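Local coordinates for protein lipoxygenase (Cyanothece sp., PDB 5EK8) that probably inserts both atoms of molecular oxygen into a polyunsaturated fatty acid at a non-heme iron centre, acting as a 9R-lipoxygenase, at residues D436-Q441 / V537-T542; E368-A373 / E490-H495; V431-D436 / H495-Q500; D480-I485 / T550-L555. One frame throughout, in Å; residues are numbered along the deposited sequence.

Contact 1. Residues D436-Q441 / V537-T542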
loop_
_atom_site.group_PDB
_atom_site.type_symbol
_atom_site.label_atom_id
_atom_site.label_comp_id
_atom_site.label_asym_id
_atom_site.label_seq_id
_atom_site.Cartn_x
_atom_site.Cartn_y
_atom_site.Cartn_z
ATOM N N ASP A 436 3.775 14.511 -0.245
ATOM C CA ASP A 436 2.935 15.136 -1.264
ATOM C C ASP A 436 3.405 14.732 -2.667
ATOM O O ASP A 436 4.515 14.230 -2.837
ATOM C CB ASP A 436 2.942 16.662 -1.102
ATOM C CG ASP A 436 2.050 17.364 -2.110
ATOM O OD1 ASP A 436 0.827 17.115 -2.097
ATOM O OD2 ASP A 436 2.576 18.157 -2.921
ATOM N N TRP A 437 2.557 14.956 -3.667
ATOM C CA TRP A 437 2.847 14.561 -5.041
ATOM C C TRP A 437 3.645 15.596 -5.834
ATOM O O TRP A 437 4.310 15.248 -6.809
ATOM C CB TRP A 437 1.540 14.271 -5.781
ATOM C CG TRP A 437 0.548 15.392 -5.680
ATOM C CD1 TRP A 437 -0.441 15.525 -4.752
ATOM C CD2 TRP A 437 0.454 16.542 -6.534
ATOM N NE1 TRP A 437 -1.148 16.680 -4.978
ATOM C CE2 TRP A 437 -0.618 17.323 -6.065
ATOM C CE3 TRP A 437 1.169 16.982 -7.651
ATOM C CZ2 TRP A 437 -0.991 18.526 -6.670
ATOM C CZ3 TRP A 437 0.801 18.179 -8.247
ATOM C CH2 TRP A 437 -0.270 18.934 -7.757
ATOM N N LYS A 438 3.583 16.859 -5.420
ATOM C CA LYS A 438 4.108 17.952 -6.240
ATOM C C LYS A 438 5.631 18.007 -6.292
ATOM O O LYS A 438 6.306 17.855 -5.272
ATOM C CB LYS A 438 3.565 19.298 -5.751
ATOM C CG LYS A 438 3.607 20.374 -6.824
ATOM C CD LYS A 438 2.942 21.662 -6.379
ATOM C CE LYS A 438 2.779 22.621 -7.547
ATOM N NZ LYS A 438 2.180 23.912 -7.114
ATOM N N ASP A 439 6.149 18.225 -7.501
ATOM C CA ASP A 439 7.584 18.346 -7.768
ATOM C C ASP A 439 8.394 17.130 -7.306
ATOM O O ASP A 439 9.621 17.191 -7.202
ATOM C CB ASP A 439 8.142 19.616 -7.118
ATOM C CG ASP A 439 7.898 20.865 -7.959
ATOM O OD1 ASP A 439 7.036 20.826 -8.864
ATOM O OD2 ASP A 439 8.573 21.890 -7.708
ATOM N N TRP A 440 7.705 16.025 -7.038
ATOM C CA TRP A 440 8.362 14.804 -6.598
ATOM C C TRP A 440 9.014 14.092 -7.783
ATOM O O TRP A 440 8.392 13.913 -8.830
ATOM C CB TRP A 440 7.359 13.880 -5.899
ATOM C CG TRP A 440 7.989 12.727 -5.172
ATOM C CD1 TRP A 440 8.243 12.645 -3.836
ATOM C CD2 TRP A 440 8.438 11.493 -5.744
ATOM N NE1 TRP A 440 8.821 11.434 -3.537
ATOM C CE2 TRP A 440 8.956 10.710 -4.691
ATOM C CE3 TRP A 440 8.454 10.973 -7.042
ATOM C CZ2 TRP A 440 9.486 9.437 -4.898
ATOM C CZ3 TRP A 440 8.981 9.713 -7.245
ATOM C CH2 TRP A 440 9.486 8.957 -6.178
ATOM N N GLN A 441 10.269 13.696 -7.609
ATOM C CA GLN A 441 10.997 12.947 -8.630
ATOM C C GLN A 441 12.004 12.003 -7.970
ATOM O O GLN A 441 12.531 12.308 -6.898
ATOM C CB GLN A 441 11.700 13.898 -9.601
ATOM C CG GLN A 441 12.678 14.843 -8.938
ATOM C CD GLN A 441 13.324 15.795 -9.918
ATOM O OE1 GLN A 441 13.104 15.704 -11.126
ATOM N NE2 GLN A 441 14.128 16.721 -9.401
ATOM N N VAL A 537 -1.333 18.482 4.092
ATOM C CA VAL A 537 -0.120 17.917 3.508
ATOM C C VAL A 537 -0.235 17.751 1.987
ATOM O O VAL A 537 0.721 18.022 1.264
ATOM C CB VAL A 537 0.243 16.555 4.166
ATOM C CG1 VAL A 537 -0.908 15.578 4.079
ATOM C CG2 VAL A 537 1.488 15.964 3.530
ATOM N N ILE A 538 -1.399 17.338 1.494
ATOM C CA ILE A 538 -1.567 17.181 0.052
ATOM C C ILE A 538 -1.950 18.502 -0.618
ATOM O O ILE A 538 -2.915 19.158 -0.228
ATOM C CB ILE A 538 -2.632 16.111 -0.303
ATOM C CG1 ILE A 538 -2.237 14.745 0.255
ATOM C CG2 ILE A 538 -2.794 16.003 -1.811
ATOM C CD1 ILE A 538 -0.920 14.249 -0.252
ATOM N N ARG A 539 -1.181 18.881 -1.633
ATOM C CA ARG A 539 -1.465 20.078 -2.411
ATOM C C ARG A 539 -2.569 19.823 -3.436
ATOM O O ARG A 539 -2.646 18.734 -4.008
ATOM C CB ARG A 539 -0.193 20.565 -3.101
ATOM C CG ARG A 539 0.900 20.986 -2.127
ATOM C CD ARG A 539 2.131 21.488 -2.863
ATOM N NE ARG A 539 3.172 21.954 -1.952
ATOM C CZ ARG A 539 4.119 21.178 -1.437
ATOM N NH1 ARG A 539 4.164 19.886 -1.743
ATOM N NH2 ARG A 539 5.023 21.695 -0.615
ATOM N N PRO A 540 -3.434 20.828 -3.667
ATOM C CA PRO A 540 -4.534 20.689 -4.631
ATOM C C PRO A 540 -4.072 20.633 -6.088
ATOM O O PRO A 540 -3.211 21.407 -6.502
ATOM C CB PRO A 540 -5.370 21.945 -4.385
ATOM C CG PRO A 540 -4.400 22.933 -3.843
ATOM C CD PRO A 540 -3.448 22.144 -3.003
ATOM N N ILE A 541 -4.653 19.708 -6.846
ATOM C CA ILE A 541 -4.378 19.564 -8.271
ATOM C C ILE A 541 -5.052 20.692 -9.042
ATOM O O ILE A 541 -4.480 21.267 -9.970
ATOM C CB ILE A 541 -4.874 18.197 -8.802
ATOM C CG1 ILE A 541 -4.091 17.054 -8.144
ATOM C CG2 ILE A 541 -4.778 18.128 -10.321
ATOM C CD1 ILE A 541 -4.710 15.690 -8.349
ATOM N N THR A 542 -6.277 21.010 -8.643
ATOM C CA THR A 542 -7.033 22.054 -9.309
ATOM C C THR A 542 -8.084 22.656 -8.378
ATOM O O THR A 542 -8.475 22.045 -7.382
ATOM C CB THR A 542 -7.713 21.511 -10.576
ATOM O OG1 THR A 542 -8.340 22.588 -11.288
ATOM C CG2 THR A 542 -8.747 20.466 -10.207
#
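D436 and R539 set their side chains at about a right angle, and the aspartate serves both the backbone and the guanidinium of its partner. D436 CG, anti to its own backbone N (chi1 -178°), brings the carboxylate across, and D436 OD1 accepts the backbone N of R539 at 2.7 Å in a nearly straight bond (168° at the hydrogen). OD2 of D436 makes a salt bridge with NH1 of R539 at 2.6 Å; OD2 lies in the guanidinium plane, although the two flat groups are turned 64° apart and NH1 comes from above the carboxylate. From the opposite face the backbone N of K438 reaches D436 OD2 at 3.0 Å, completing an Asx turn. D436 illustrates how one buried aspartate can shape its own loop while holding a second loop.

W437 adds another polar link, its NE1 donating to R539 O at 2.7 Å in a clearly bent bond near the indole plane, beside I538 CG2. Opposite indole faces take I541 CG1, 3.6 Å above the plane, and K438 CB, both offset toward the rim.

NE and NH2 of R539 are hydrogen-bonded to P527 O and L526 O, which would help stabilise its buried charge. The contact joins the loop after helix 421-432 to the one leading into helix 549-574. Y370 of helix 337-377 packs on W437, P540 on V493 of helix 482-495, and I541 on L555 of helix 549-574.

Contact 2. Residues E368-A373 / E490-H495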
loop_
_atom_site.group_PDB
_atom_site.type_symbol
_atom_site.label_atom_id
_atom_site.label_comp_id
_atom_site.label_asym_id
_atom_site.label_seq_id
_atom_site.Cartn_x
_atom_site.Cartn_y
_atom_site.Cartn_z
ATOM N N GLU A 368 -3.303 4.788 -0.016
ATOM C CA GLU A 368 -4.708 4.525 0.295
ATOM C C GLU A 368 -5.577 5.773 0.104
ATOM O O GLU A 368 -6.714 5.674 -0.354
ATOM C CB GLU A 368 -4.884 3.989 1.723
ATOM C CG GLU A 368 -6.357 3.870 2.129
ATOM C CD GLU A 368 -6.636 2.774 3.135
ATOM O OE1 GLU A 368 -7.829 2.510 3.402
ATOM O OE2 GLU A 368 -5.678 2.173 3.657
ATOM N N GLN A 369 -5.037 6.945 0.436
ATOM C CA GLN A 369 -5.796 8.191 0.328
ATOM C C GLN A 369 -6.139 8.481 -1.131
ATOM O O GLN A 369 -7.269 8.883 -1.461
ATOM C CB GLN A 369 -5.020 9.361 0.951
ATOM C CG GLN A 369 -3.719 9.742 0.266
ATOM C CD GLN A 369 -2.895 10.742 1.073
ATOM O OE1 GLN A 369 -3.441 11.601 1.774
ATOM N NE2 GLN A 369 -1.570 10.629 0.978
ATOM N N TYR A 370 -5.166 8.240 -2.005
ATOM C CA TYR A 370 -5.371 8.402 -3.431
ATOM C C TYR A 370 -6.370 7.384 -3.938
ATOM O O TYR A 370 -7.176 7.690 -4.811
ATOM C CB TYR A 370 -4.059 8.267 -4.185
ATOM C CG TYR A 370 -3.105 9.396 -3.924
ATOM C CD1 TYR A 370 -3.319 10.656 -4.484
ATOM C CD2 TYR A 370 -1.988 9.210 -3.126
ATOM C CE1 TYR A 370 -2.442 11.701 -4.250
ATOM C CE2 TYR A 370 -1.110 10.243 -2.882
ATOM C CZ TYR A 370 -1.341 11.486 -3.446
ATOM O OH TYR A 370 -0.450 12.500 -3.199
ATOM N N ALA A 371 -6.314 6.172 -3.394
ATOM C CA ALA A 371 -7.283 5.142 -3.764
ATOM C C ALA A 371 -8.706 5.588 -3.442
ATOM O O ALA A 371 -9.560 5.677 -4.333
ATOM C CB ALA A 371 -6.969 3.833 -3.059
ATOM N N VAL A 372 -8.949 5.880 -2.169
ATOM C CA VAL A 372 -10.269 6.290 -1.715
ATOM C C VAL A 372 -10.803 7.475 -2.515
ATOM O O VAL A 372 -11.918 7.417 -3.038
ATOM C CB VAL A 372 -10.262 6.654 -0.221
ATOM C CG1 VAL A 372 -11.632 7.145 0.200
ATOM C CG2 VAL A 372 -9.842 5.446 0.617
ATOM N N ALA A 373 -10.004 8.534 -2.627
ATOM C CA ALA A 373 -10.415 9.702 -3.407
ATOM C C ALA A 373 -10.755 9.322 -4.852
ATOM O O ALA A 373 -11.791 9.737 -5.398
ATOM C CB ALA A 373 -9.331 10.753 -3.385
ATOM N N GLU A 490 -10.181 17.940 -4.234
ATOM C CA GLU A 490 -10.777 18.438 -3.001
ATOM C C GLU A 490 -10.835 17.358 -1.930
ATOM O O GLU A 490 -10.502 17.616 -0.783
ATOM C CB GLU A 490 -12.177 18.991 -3.270
ATOM C CG GLU A 490 -12.179 20.292 -4.058
ATOM C CD GLU A 490 -13.576 20.771 -4.391
ATOM O OE1 GLU A 490 -13.702 21.719 -5.195
ATOM O OE2 GLU A 490 -14.546 20.199 -3.850
ATOM N N ASP A 491 -11.246 16.150 -2.306
ATOM C CA ASP A 491 -11.278 15.040 -1.358
ATOM C C ASP A 491 -9.879 14.732 -0.823
ATOM O O ASP A 491 -9.692 14.539 0.392
ATOM C CB ASP A 491 -11.888 13.799 -2.010
ATOM C CG ASP A 491 -13.364 13.632 -1.678
ATOM O OD1 ASP A 491 -13.980 12.661 -2.169
ATOM O OD2 ASP A 491 -13.906 14.463 -0.918
ATOM N N LEU A 492 -8.899 14.707 -1.729
ATOM C CA LEU A 492 -7.498 14.523 -1.337
ATOM C C LEU A 492 -7.030 15.542 -0.294
ATOM O O LEU A 492 -6.568 15.164 0.784
ATOM C CB LEU A 492 -6.580 14.595 -2.557
ATOM C CG LEU A 492 -6.638 13.393 -3.497
ATOM C CD1 LEU A 492 -5.926 13.708 -4.808
ATOM C CD2 LEU A 492 -6.044 12.144 -2.826
ATOM N N VAL A 493 -7.147 16.828 -0.623
ATOM C CA VAL A 493 -6.698 17.893 0.273
ATOM C C VAL A 493 -7.457 17.873 1.599
ATOM O O VAL A 493 -6.855 17.909 2.672
ATOM C CB VAL A 493 -6.860 19.291 -0.378
ATOM C CG1 VAL A 493 -6.638 20.402 0.653
ATOM C CG2 VAL A 493 -5.910 19.449 -1.553
ATOM N N GLU A 494 -8.779 17.806 1.515
ATOM C CA GLU A 494 -9.630 17.882 2.693
ATOM C C GLU A 494 -9.439 16.707 3.636
ATOM O O GLU A 494 -9.673 16.837 4.835
ATOM C CB GLU A 494 -11.101 17.972 2.284
ATOM C CG GLU A 494 -11.462 19.270 1.572
ATOM C CD GLU A 494 -12.923 19.337 1.180
ATOM O OE1 GLU A 494 -13.686 18.430 1.582
ATOM O OE2 GLU A 494 -13.297 20.291 0.459
ATOM N N HIS A 495 -9.019 15.560 3.110
ATOM C CA HIS A 495 -8.938 14.379 3.963
ATOM C C HIS A 495 -7.519 13.951 4.286
ATOM O O HIS A 495 -7.310 12.993 5.025
ATOM C CB HIS A 495 -9.698 13.222 3.322
ATOM C CG HIS A 495 -11.178 13.411 3.328
ATOM N ND1 HIS A 495 -11.870 13.926 2.251
ATOM C CD2 HIS A 495 -12.101 13.172 4.289
ATOM C CE1 HIS A 495 -13.153 13.990 2.548
ATOM N NE2 HIS A 495 -13.323 13.537 3.778
#
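The carbonyl oxygen of D491, whose side chain packs on A373, is gripped twice by H495: by its backbone N at 3.0 Å and by its ring ND1 at 2.9 Å. ND1 lies on a lone pair in the carbonyl plane and the oxygen in the imidazole plane, so the ring turns its edge to the last helical turn and the bond fixes its rotation. Helix 482-495 packs here on helix 337-377, the long helix of the lipoxygenase domain that also carries the iron ligands H359 and H364. The short axes approach to 9.3 Å with their N-to-C directions 135° apart, midway between perpendicular and antiparallel.

L492 shows how a single leucine can fill such an interface. Its CG stands beside the backbone N (chi1 -72°), and its CD2 settles between CD1 of Y370 at 3.5 Å and CB of A373. The tyrosine and leucine side chains cross at about a right angle. Y370 leaves its helix pointing away, but the ring returns to the leucine. The carboxylate of D491 turns to R376 in a salt bridge and to N377, while NE2 of Q369 binds Q366 O. CB of A373 comes within 4.2 Å of CB of D491.

Contact 3. Residues V431-D436 / H495-Q500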
loop_
_atom_site.group_PDB
_atom_site.type_symbol
_atom_site.label_atom_id
_atom_site.label_comp_id
_atom_site.label_asym_id
_atom_site.label_seq_id
_atom_site.Cartn_x
_atom_site.Cartn_y
_atom_site.Cartn_z
ATOM N N VAL A 431 6.067 10.722 9.075
ATOM C CA VAL A 431 6.460 10.845 7.667
ATOM C C VAL A 431 5.275 11.084 6.716
ATOM O O VAL A 431 5.424 11.787 5.713
ATOM C CB VAL A 431 7.254 9.620 7.185
ATOM C CG1 VAL A 431 8.623 9.609 7.835
ATOM C CG2 VAL A 431 6.498 8.328 7.472
ATOM N N VAL A 432 4.104 10.530 7.026
ATOM C CA VAL A 432 2.961 10.674 6.120
ATOM C C VAL A 432 2.450 12.117 6.169
ATOM O O VAL A 432 1.882 12.621 5.198
ATOM C CB VAL A 432 1.820 9.668 6.452
ATOM C CG1 VAL A 432 0.573 9.953 5.624
ATOM C CG2 VAL A 432 2.285 8.234 6.200
ATOM N N ALA A 433 2.696 12.801 7.284
ATOM C CA ALA A 433 2.323 14.211 7.385
ATOM C C ALA A 433 3.150 15.117 6.463
ATOM O O ALA A 433 2.920 16.324 6.418
ATOM C CB ALA A 433 2.444 14.684 8.822
ATOM N N THR A 434 4.096 14.541 5.721
ATOM C CA THR A 434 4.957 15.327 4.838
ATOM C C THR A 434 4.927 14.875 3.375
ATOM O O THR A 434 5.541 15.510 2.516
ATOM C CB THR A 434 6.425 15.281 5.301
ATOM O OG1 THR A 434 7.005 14.023 4.927
ATOM C CG2 THR A 434 6.522 15.455 6.804
ATOM N N TYR A 435 4.224 13.782 3.089
ATOM C CA TYR A 435 4.237 13.207 1.743
ATOM C C TYR A 435 3.253 13.890 0.808
ATOM O O TYR A 435 2.046 13.857 1.036
ATOM C CB TYR A 435 3.933 11.706 1.795
ATOM C CG TYR A 435 5.036 10.865 2.400
ATOM C CD1 TYR A 435 6.363 11.261 2.315
ATOM C CD2 TYR A 435 4.747 9.670 3.055
ATOM C CE1 TYR A 435 7.376 10.490 2.868
ATOM C CE2 TYR A 435 5.757 8.886 3.611
ATOM C CZ TYR A 435 7.067 9.307 3.515
ATOM O OH TYR A 435 8.078 8.556 4.063
ATOM N N ASP A 436 3.775 14.511 -0.245
ATOM C CA ASP A 436 2.935 15.136 -1.264
ATOM C C ASP A 436 3.405 14.732 -2.667
ATOM O O ASP A 436 4.515 14.230 -2.837
ATOM C CB ASP A 436 2.942 16.662 -1.102
ATOM C CG ASP A 436 2.050 17.364 -2.110
ATOM O OD1 ASP A 436 0.827 17.115 -2.097
ATOM O OD2 ASP A 436 2.576 18.157 -2.921
ATOM N N HIS A 495 -9.019 15.560 3.110
ATOM C CA HIS A 495 -8.938 14.379 3.963
ATOM C C HIS A 495 -7.519 13.951 4.286
ATOM O O HIS A 495 -7.310 12.993 5.025
ATOM C CB HIS A 495 -9.698 13.222 3.322
ATOM C CG HIS A 495 -11.178 13.411 3.328
ATOM N ND1 HIS A 495 -11.870 13.926 2.251
ATOM C CD2 HIS A 495 -12.101 13.172 4.289
ATOM C CE1 HIS A 495 -13.153 13.990 2.548
ATOM N NE2 HIS A 495 -13.323 13.537 3.778
ATOM N N SER A 496 -6.541 14.672 3.751
ATOM C CA SER A 496 -5.151 14.356 4.029
ATOM C C SER A 496 -4.823 14.743 5.461
ATOM O O SER A 496 -5.656 15.319 6.152
ATOM C CB SER A 496 -4.231 15.071 3.046
ATOM O OG SER A 496 -4.323 16.476 3.168
ATOM N N MET A 497 -3.618 14.410 5.911
ATOM C CA MET A 497 -3.182 14.816 7.237
ATOM C C MET A 497 -2.923 16.309 7.267
ATOM O O MET A 497 -2.670 16.924 6.231
ATOM C CB MET A 497 -1.913 14.072 7.656
ATOM C CG MET A 497 -2.058 12.561 7.740
ATOM S SD MET A 497 -0.591 11.784 8.453
ATOM C CE MET A 497 -0.829 12.107 10.199
ATOM N N PRO A 498 -3.000 16.907 8.459
ATOM C CA PRO A 498 -2.464 18.259 8.576
ATOM C C PRO A 498 -0.953 18.231 8.389
ATOM O O PRO A 498 -0.286 17.416 9.021
ATOM C CB PRO A 498 -2.854 18.675 10.001
ATOM C CG PRO A 498 -3.189 17.400 10.710
ATOM C CD PRO A 498 -3.727 16.487 9.666
ATOM N N TYR A 499 -0.431 19.103 7.532
ATOM C CA TYR A 499 1.005 19.178 7.285
ATOM C C TYR A 499 1.806 19.507 8.537
ATOM O O TYR A 499 1.423 20.361 9.340
ATOM C CB TYR A 499 1.308 20.212 6.200
ATOM C CG TYR A 499 2.787 20.438 5.956
ATOM C CD1 TYR A 499 3.598 19.427 5.441
ATOM C CD2 TYR A 499 3.375 21.666 6.227
ATOM C CE1 TYR A 499 4.960 19.642 5.215
ATOM C CE2 TYR A 499 4.723 21.885 6.003
ATOM C CZ TYR A 499 5.510 20.880 5.496
ATOM O OH TYR A 499 6.847 21.127 5.286
ATOM N N GLN A 500 2.926 18.809 8.681
ATOM C CA GLN A 500 3.845 18.990 9.795
ATOM C C GLN A 500 5.254 18.751 9.288
ATOM O O GLN A 500 5.588 17.632 8.923
ATOM C CB GLN A 500 3.514 18.028 10.939
ATOM C CG GLN A 500 4.498 18.059 12.104
ATOM C CD GLN A 500 4.284 16.904 13.067
ATOM O OE1 GLN A 500 4.478 15.737 12.712
ATOM N NE2 GLN A 500 3.875 17.223 14.292
#
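M497 lays its sulfur against V432, SD lying 3.6 Å from CG1 of the valine, and the two side chains cross at about a right angle. The extended chi2 of M497 (-172°) carries SD out to the type I beta turn from V432 to Y435 that finishes helix 421-432, where SD also nears the backbone N of A433. This turn is a small example of a helix end meeting an extended loop. A433 O receives a weak hydrogen bond from Q500 N and a CA-H...O contact from Y499, whose CD1 comes within 3.3 Å of the same oxygen. Farther out, OH of Y499 is bonded to D522. Just before the turn, V431 O accepts from both T434 N and T434 OG1, the latter at 2.8 Å. An alanine in place of T434 would probably leave V431 O without its hydroxyl partner and open a small gap beside Q500, because OG1 and CG2 would both be gone. That methyl, CG2 of T434, lies 3.2 Å from Q500 O.

Contact 4. Residues D480-I485 / T550-L555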
loop_
_atom_site.group_PDB
_atom_site.type_symbol
_atom_site.label_atom_id
_atom_site.label_comp_id
_atom_site.label_asym_id
_atom_site.label_seq_id
_atom_site.Cartn_x
_atom_site.Cartn_y
_atom_site.Cartn_z
ATOM N N ASP A 480 -13.636 17.688 -20.626
ATOM C CA ASP A 480 -15.098 17.709 -20.556
ATOM C C ASP A 480 -15.632 17.319 -19.179
ATOM O O ASP A 480 -16.679 17.803 -18.752
ATOM C CB ASP A 480 -15.700 16.779 -21.615
ATOM C CG ASP A 480 -15.655 17.369 -23.011
ATOM O OD1 ASP A 480 -15.287 18.555 -23.144
ATOM O OD2 ASP A 480 -16.001 16.650 -23.974
ATOM N N GLU A 481 -14.915 16.438 -18.493
ATOM C CA GLU A 481 -15.342 15.970 -17.183
ATOM C C GLU A 481 -14.302 16.313 -16.126
ATOM O O GLU A 481 -13.990 15.504 -15.250
ATOM C CB GLU A 481 -15.605 14.463 -17.212
ATOM C CG GLU A 481 -16.788 14.056 -18.084
ATOM C CD GLU A 481 -18.130 14.507 -17.516
ATOM O OE1 GLU A 481 -18.160 15.091 -16.405
ATOM O OE2 GLU A 481 -19.163 14.272 -18.184
ATOM N N TRP A 482 -13.779 17.531 -16.219
ATOM C CA TRP A 482 -12.739 18.007 -15.318
ATOM C C TRP A 482 -13.266 18.198 -13.896
ATOM O O TRP A 482 -12.501 18.175 -12.925
ATOM C CB TRP A 482 -12.153 19.316 -15.851
ATOM C CG TRP A 482 -11.036 19.850 -15.027
ATOM C CD1 TRP A 482 -11.109 20.836 -14.084
ATOM C CD2 TRP A 482 -9.670 19.429 -15.065
ATOM N NE1 TRP A 482 -9.871 21.052 -13.533
ATOM C CE2 TRP A 482 -8.970 20.202 -14.118
ATOM C CE3 TRP A 482 -8.970 18.470 -15.807
ATOM C CZ2 TRP A 482 -7.603 20.047 -13.891
ATOM C CZ3 TRP A 482 -7.613 18.317 -15.578
ATOM C CH2 TRP A 482 -6.944 19.104 -14.631
ATOM N N VAL A 483 -14.578 18.379 -13.785
ATOM C CA VAL A 483 -15.238 18.528 -12.492
ATOM C C VAL A 483 -14.899 17.355 -11.574
ATOM O O VAL A 483 -14.695 17.528 -10.366
ATOM C CB VAL A 483 -16.766 18.643 -12.662
ATOM C CG1 VAL A 483 -17.479 18.490 -11.325
ATOM C CG2 VAL A 483 -17.117 19.972 -13.314
ATOM N N GLU A 484 -14.816 16.167 -12.164
ATOM C CA GLU A 484 -14.420 14.975 -11.427
ATOM C C GLU A 484 -13.011 15.147 -10.868
ATOM O O GLU A 484 -12.746 14.795 -9.720
ATOM C CB GLU A 484 -14.500 13.727 -12.319
ATOM C CG GLU A 484 -15.922 13.340 -12.704
ATOM C CD GLU A 484 -16.029 11.917 -13.234
ATOM O OE1 GLU A 484 -14.979 11.275 -13.447
ATOM O OE2 GLU A 484 -17.169 11.439 -13.437
ATOM N N ILE A 485 -12.112 15.703 -11.675
ATOM C CA ILE A 485 -10.751 15.968 -11.213
ATOM C C ILE A 485 -10.756 16.949 -10.048
ATOM O O ILE A 485 -9.979 16.803 -9.102
ATOM C CB ILE A 485 -9.857 16.523 -12.334
ATOM C CG1 ILE A 485 -9.809 15.538 -13.507
ATOM C CG2 ILE A 485 -8.461 16.814 -11.802
ATOM C CD1 ILE A 485 -9.373 14.133 -13.124
ATOM N N THR A 550 -1.267 24.655 -16.197
ATOM C CA THR A 550 -0.851 24.392 -14.825
ATOM C C THR A 550 -1.585 23.203 -14.218
ATOM O O THR A 550 -0.958 22.271 -13.721
ATOM C CB THR A 550 -1.076 25.624 -13.931
ATOM O OG1 THR A 550 -0.166 26.659 -14.320
ATOM C CG2 THR A 550 -0.842 25.279 -12.468
ATOM N N ASP A 551 -2.913 23.243 -14.262
ATOM C CA ASP A 551 -3.734 22.207 -13.643
ATOM C C ASP A 551 -3.491 20.839 -14.277
ATOM O O ASP A 551 -3.376 19.832 -13.573
ATOM C CB ASP A 551 -5.217 22.579 -13.735
ATOM C CG ASP A 551 -5.590 23.734 -12.822
ATOM O OD1 ASP A 551 -4.886 23.950 -11.810
ATOM O OD2 ASP A 551 -6.590 24.426 -13.115
ATOM N N ILE A 552 -3.409 20.814 -15.604
ATOM C CA ILE A 552 -3.137 19.586 -16.336
ATOM C C ILE A 552 -1.777 19.022 -15.936
ATOM O O ILE A 552 -1.656 17.829 -15.672
ATOM C CB ILE A 552 -3.181 19.812 -17.863
ATOM C CG1 ILE A 552 -4.613 20.095 -18.331
ATOM C CG2 ILE A 552 -2.638 18.602 -18.600
ATOM C CD1 ILE A 552 -5.507 18.869 -18.351
ATOM N N ASP A 553 -0.760 19.880 -15.875
ATOM C CA ASP A 553 0.571 19.439 -15.460
ATOM C C ASP A 553 0.559 18.892 -14.037
ATOM O O ASP A 553 1.210 17.885 -13.741
ATOM C CB ASP A 553 1.578 20.581 -15.578
ATOM C CG ASP A 553 1.895 20.927 -17.018
ATOM O OD1 ASP A 553 1.699 20.056 -17.895
ATOM O OD2 ASP A 553 2.342 22.067 -17.271
ATOM N N ASN A 554 -0.184 19.562 -13.162
ATOM C CA ASN A 554 -0.403 19.087 -11.802
ATOM C C ASN A 554 -0.952 17.668 -11.786
ATOM O O ASN A 554 -0.429 16.793 -11.091
ATOM C CB ASN A 554 -1.363 20.016 -11.058
ATOM C CG ASN A 554 -0.667 21.206 -10.435
ATOM O OD1 ASN A 554 0.557 21.333 -10.499
ATOM N ND2 ASN A 554 -1.448 22.094 -9.831
ATOM N N LEU A 555 -2.012 17.453 -12.560
ATOM C CA LEU A 555 -2.652 16.148 -12.639
ATOM C C LEU A 555 -1.696 15.087 -13.181
ATOM O O LEU A 555 -1.623 13.987 -12.641
ATOM C CB LEU A 555 -3.907 16.220 -13.506
ATOM C CG LEU A 555 -4.777 14.962 -13.467
ATOM C CD1 LEU A 555 -5.152 14.629 -12.025
ATOM C CD2 LEU A 555 -6.020 15.142 -14.325
#
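The backbones of W482 and I552 stand well apart, CA to CA 9.8 Å, and those of I485 and L555 somewhat nearer at 8.2 Å, a spacing bridged mainly by side chains. This is helix-on-helix packing, the first turn of helix 482-495 against the early turns of helix 549-574. It exemplifies one indole reaching three residues of a neighbouring helix. With CG anti to the backbone N (chi1 -177°), W482 reaches across so that its CZ3 meets CD1 of I552 at 3.5 Å and, tip to tip, CD2 of L555. CZ2 of W482 lies against CB of D551, D551 O sits at the indole edge, and NE1 is hydrogen-bonded to T542 OG1. From its own helix I485 sets CB over the centre of the indole. Replacing W482 by an alanine would probably open a gap beside I552 and L555 and leave T542 OG1 without its indole partner. I485 and L555 also approach tip to tip, CD1 of I485 to CD2 of L555 at 3.7 Å.

How the contacts relate
Followed from the N terminus, the first segments come in the order contact 2, 3, 1, 4, and the second segments return in the same order. Every pair of contacts therefore crosses along the chain, and none nests. Contact 2 closes its loop first, bringing helix 482-495 back onto helix 337-377; contact 3 follows at once through the shared H495, tying the end of helix 421-432 to the next loop. Contact 1, sharing D436 with contact 3, joins the loop after helix 421-432 to the loop before helix 549-574, and its V537 N probably bonds to M497 O of contact 3. Contact 4 closes last, tying the start of helix 482-495, also used by contact 2, to helix 549-574.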